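Local coordinates for putative ABC transporter amino acid-binding protein (Sinorhizobium meliloti, PDB 2Q88) that binds the compatible solute ectoine, probably delivering it as the solute-binding component of an ABC transporter used in osmoprotection, at residues 124-135 and 166-174. Numbering follows the deposited sequence.
Sequences DAKIGAPGGGTE and RIDVYSLPV. With 4CS ((4S)-2-methyl-1,4,5,6-tetrahydropyrimidine-4-carboxylic acid), chain F.
With CG beside its backbone N (chi1 -60°) and a bend at chi2 of 79°, Glu-135 brings its CG to 3.3 Å from Ser-171 OG, itself hydrogen-bonded to Tyr-116 OH and Ala-102 O, and sets OE2 3.4 Å from Pro-173 CD; its OE1 makes a van der Waals contact with the ectoine ring carbon CAD (3.4 Å). Replacing Glu-135 with an alanine would remove the carboxylate, and is likely to open a gap beside Ser-171 OG and ectoine CAD. Away from the ligand, two parallel strands pair. Gly-128 N donates to Val-169 O at 2.8 Å, and Ser-171 N returns a bond to Gly-128 O. Toward the start of both segments, Lys-126 N meets the anti lone pair of Asp-168 OD2 at 3.0 Å, while Lys-126 O accepts from Asp-168 N and, weakly, Val-169 N. Ile-127 CB packs tightly on Val-169 CG1 at 3.5 Å. On the Tyr-170 side of the pair, Ile-167 CD1, from the loop before the strand, lies 3.8 Å from Gly-128 CA, where a CB would probably clash with that methyl. As in other periplasmic binding proteins, strand ends and a helix N-terminus shape the ligand site: Thr-134 N donates to the ectoine carboxylate O at 2.7 Å. Strand 127-129 runs between 149-151 and 169-173, the latter also pairing with 98-106; helix 116-121 covers Ile-127 and Val-169, and helix 174-184 Tyr-170 and Leu-172.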
loop_
_atom_site.group_PDB
_atom_site.type_symbol
_atom_site.label_atom_id
_atom_site.label_comp_id
_atom_site.label_asym_id
_atom_site.label_seq_id
_atom_site.Cartn_x
_atom_site.Cartn_y
_atom_site.Cartn_z
ATOM N N ASP A 124 12.867 -5.114 -24.853
ATOM C CA ASP A 124 12.715 -6.494 -24.396
ATOM C C ASP A 124 12.178 -6.559 -22.985
ATOM O O ASP A 124 11.561 -7.554 -22.619
ATOM C CB ASP A 124 14.039 -7.253 -24.442
ATOM C CG ASP A 124 14.603 -7.349 -25.829
ATOM O OD1 ASP A 124 13.829 -7.259 -26.817
ATOM O OD2 ASP A 124 15.820 -7.518 -26.026
ATOM N N ALA A 125 12.403 -5.499 -22.201
ATOM C CA ALA A 125 12.165 -5.531 -20.757
ATOM C C ALA A 125 10.688 -5.498 -20.401
ATOM O O ALA A 125 9.952 -4.599 -20.812
ATOM C CB ALA A 125 12.896 -4.384 -20.062
ATOM N N LYS A 126 10.260 -6.484 -19.635
ATOM C CA LYS A 126 8.903 -6.482 -19.122
ATOM C C LYS A 126 8.956 -6.327 -17.614
ATOM O O LYS A 126 9.742 -7.002 -16.940
ATOM C CB LYS A 126 8.167 -7.758 -19.519
ATOM C CG LYS A 126 7.840 -7.842 -21.001
ATOM C CD LYS A 126 6.964 -9.039 -21.313
ATOM C CE LYS A 126 6.798 -9.194 -22.825
ATOM N NZ LYS A 126 6.233 -10.518 -23.185
ATOM N N ILE A 127 8.114 -5.447 -17.086
ATOM C CA ILE A 127 8.005 -5.278 -15.638
ATOM C C ILE A 127 6.676 -5.797 -15.099
ATOM O O ILE A 127 5.618 -5.498 -15.655
ATOM C CB ILE A 127 8.218 -3.800 -15.240
ATOM C CG1 ILE A 127 7.928 -3.597 -13.740
ATOM C CG2 ILE A 127 7.351 -2.851 -16.096
ATOM C CD1 ILE A 127 8.609 -2.388 -13.136
ATOM N N GLY A 128 6.737 -6.565 -14.015
ATOM C CA GLY A 128 5.529 -7.022 -13.336
ATOM C C GLY A 128 5.209 -6.082 -12.200
ATOM O O GLY A 128 6.106 -5.579 -11.527
ATOM N N ALA A 129 3.922 -5.838 -11.974
ATOM C CA ALA A 129 3.499 -4.901 -10.933
ATOM C C ALA A 129 2.027 -5.118 -10.625
ATOM O O ALA A 129 1.275 -5.557 -11.496
ATOM C CB ALA A 129 3.726 -3.468 -11.394
ATOM N N PRO A 130 1.600 -4.797 -9.408
ATOM C CA PRO A 130 0.179 -4.917 -9.069
ATOM C C PRO A 130 -0.684 -3.987 -9.921
ATOM O O PRO A 130 -0.313 -2.838 -10.160
ATOM C CB PRO A 130 0.125 -4.549 -7.583
ATOM C CG PRO A 130 1.388 -3.832 -7.296
ATOM C CD PRO A 130 2.417 -4.357 -8.262
ATOM N N GLY A 131 -1.810 -4.500 -10.405
ATOM C CA GLY A 131 -2.732 -3.727 -11.232
ATOM C C GLY A 131 -3.352 -2.600 -10.430
ATOM O O GLY A 131 -3.808 -2.813 -9.304
ATOM N N GLY A 132 -3.358 -1.401 -11.015
ATOM C CA GLY A 132 -3.880 -0.202 -10.353
ATOM C C GLY A 132 -2.941 0.367 -9.298
ATOM O O GLY A 132 -3.320 1.268 -8.539
ATOM N N GLY A 133 -1.716 -0.154 -9.249
ATOM C CA GLY A 133 -0.741 0.248 -8.242
ATOM C C GLY A 133 0.161 1.390 -8.669
ATOM O O GLY A 133 0.269 1.693 -9.859
ATOM N N THR A 134 0.827 2.015 -7.698
ATOM C CA THR A 134 1.764 3.105 -7.997
ATOM C C THR A 134 2.888 2.685 -8.922
ATOM O O THR A 134 3.319 3.481 -9.755
ATOM C CB THR A 134 2.382 3.710 -6.718
ATOM O OG1 THR A 134 2.808 2.657 -5.841
ATOM C CG2 THR A 134 1.335 4.480 -5.918
ATOM N N GLU A 135 3.397 1.459 -8.767
ATOM C CA GLU A 135 4.517 1.007 -9.612
ATOM C C GLU A 135 4.100 0.909 -11.062
ATOM O O GLU A 135 4.840 1.324 -11.953
ATOM C CB GLU A 135 5.066 -0.347 -9.162
ATOM C CG GLU A 135 5.580 -0.338 -7.740
ATOM C CD GLU A 135 4.454 -0.442 -6.735
ATOM O OE1 GLU A 135 3.337 -0.820 -7.139
ATOM O OE2 GLU A 135 4.690 -0.137 -5.548
ATOM N N ARG A 166 9.097 -14.803 -17.252
ATOM C CA ARG A 166 7.944 -14.134 -17.857
ATOM C C ARG A 166 8.022 -12.607 -17.696
ATOM O O ARG A 166 7.422 -11.846 -18.475
ATOM C CB ARG A 166 6.631 -14.694 -17.295
ATOM C CG ARG A 166 6.442 -16.203 -17.535
ATOM C CD ARG A 166 6.534 -16.612 -18.995
ATOM N NE ARG A 166 6.669 -18.059 -19.182
ATOM C CZ ARG A 166 6.633 -18.666 -20.364
ATOM N NH1 ARG A 166 6.455 -17.962 -21.474
ATOM N NH2 ARG A 166 6.764 -19.984 -20.443
ATOM N N ILE A 167 8.767 -12.167 -16.683
ATOM C CA ILE A 167 9.095 -10.755 -16.504
ATOM C C ILE A 167 10.596 -10.600 -16.208
ATOM O O ILE A 167 11.263 -11.558 -15.809
ATOM C CB ILE A 167 8.229 -10.102 -15.386
ATOM C CG1 ILE A 167 8.399 -10.839 -14.051
ATOM C CG2 ILE A 167 6.746 -10.042 -15.800
ATOM C CD1 ILE A 167 7.616 -10.221 -12.899
ATOM N N ASP A 168 11.117 -9.400 -16.409
ATOM C CA ASP A 168 12.526 -9.105 -16.107
ATOM C C ASP A 168 12.724 -8.391 -14.769
ATOM O O ASP A 168 13.825 -8.371 -14.211
ATOM C CB ASP A 168 13.132 -8.280 -17.227
ATOM C CG ASP A 168 13.096 -8.999 -18.551
ATOM O OD1 ASP A 168 13.852 -9.987 -18.707
ATOM O OD2 ASP A 168 12.339 -8.663 -19.488
ATOM N N VAL A 169 11.653 -7.794 -14.274
ATOM C CA VAL A 169 11.691 -7.053 -13.025
ATOM C C VAL A 169 10.310 -7.132 -12.390
ATOM O O VAL A 169 9.306 -7.093 -13.090
ATOM C CB VAL A 169 12.127 -5.568 -13.248
ATOM C CG1 VAL A 169 11.384 -4.927 -14.402
ATOM C CG2 VAL A 169 11.924 -4.729 -11.999
ATOM N N TYR A 170 10.269 -7.245 -11.073
ATOM C CA TYR A 170 9.009 -7.143 -10.344
ATOM C C TYR A 170 9.144 -6.001 -9.346
ATOM O O TYR A 170 10.120 -5.930 -8.601
ATOM C CB TYR A 170 8.701 -8.464 -9.649
ATOM C CG TYR A 170 7.449 -8.486 -8.778
ATOM C CD1 TYR A 170 6.226 -8.040 -9.260
ATOM C CD2 TYR A 170 7.498 -8.990 -7.479
ATOM C CE1 TYR A 170 5.073 -8.080 -8.457
ATOM C CE2 TYR A 170 6.377 -9.026 -6.679
ATOM C CZ TYR A 170 5.169 -8.574 -7.166
ATOM O OH TYR A 170 4.052 -8.638 -6.360
ATOM N N SER A 171 8.178 -5.099 -9.343
ATOM C CA SER A 171 8.284 -3.897 -8.534
ATOM C C SER A 171 7.187 -3.822 -7.471
ATOM O O SER A 171 6.012 -3.970 -7.787
ATOM C CB SER A 171 8.244 -2.659 -9.423
ATOM O OG SER A 171 8.506 -1.493 -8.665
ATOM N N LEU A 172 7.621 -3.612 -6.224
ATOM C CA LEU A 172 6.772 -3.361 -5.051
ATOM C C LEU A 172 7.532 -2.375 -4.165
ATOM O O LEU A 172 8.702 -2.079 -4.448
ATOM C CB LEU A 172 6.547 -4.656 -4.258
ATOM C CG LEU A 172 5.580 -5.719 -4.790
ATOM C CD1 LEU A 172 5.451 -6.833 -3.792
ATOM C CD2 LEU A 172 4.225 -5.128 -5.106
ATOM N N PRO A 173 6.903 -1.857 -3.107
ATOM C CA PRO A 173 7.629 -1.104 -2.086
ATOM C C PRO A 173 8.809 -1.882 -1.501
ATOM O O PRO A 173 8.756 -3.104 -1.386
ATOM C CB PRO A 173 6.553 -0.847 -1.019
ATOM C CG PRO A 173 5.295 -0.790 -1.798
ATOM C CD PRO A 173 5.455 -1.918 -2.802
ATOM N N VAL A 174 9.888 -1.159 -1.187
ATOM C CA VAL A 174 11.098 -1.720 -0.576
ATOM C C VAL A 174 10.806 -2.760 0.508
ATOM O O VAL A 174 11.318 -3.878 0.458
ATOM C CB VAL A 174 11.985 -0.588 0.001
ATOM C CG1 VAL A 174 13.161 -1.148 0.806
ATOM C CG2 VAL A 174 12.477 0.311 -1.132
HETATM O O 4CS F . -0.517 1.565 -5.342
HETATM C C 4CS F . -0.138 1.465 -4.175
HETATM O OXT 4CS F . -0.626 2.191 -3.301
HETATM C CA 4CS F . 0.954 0.467 -3.812
HETATM C CB 4CS F . 0.826 -0.853 -4.548
HETATM C CAD 4CS F . 1.987 -1.774 -4.160
HETATM N NAG 4CS F . 2.018 -1.936 -2.683
HETATM C CAI 4CS F . 1.527 -0.935 -1.830
HETATM C CAA 4CS F . 1.555 -1.130 -0.304
HETATM N N 4CS F . 0.975 0.241 -2.355
#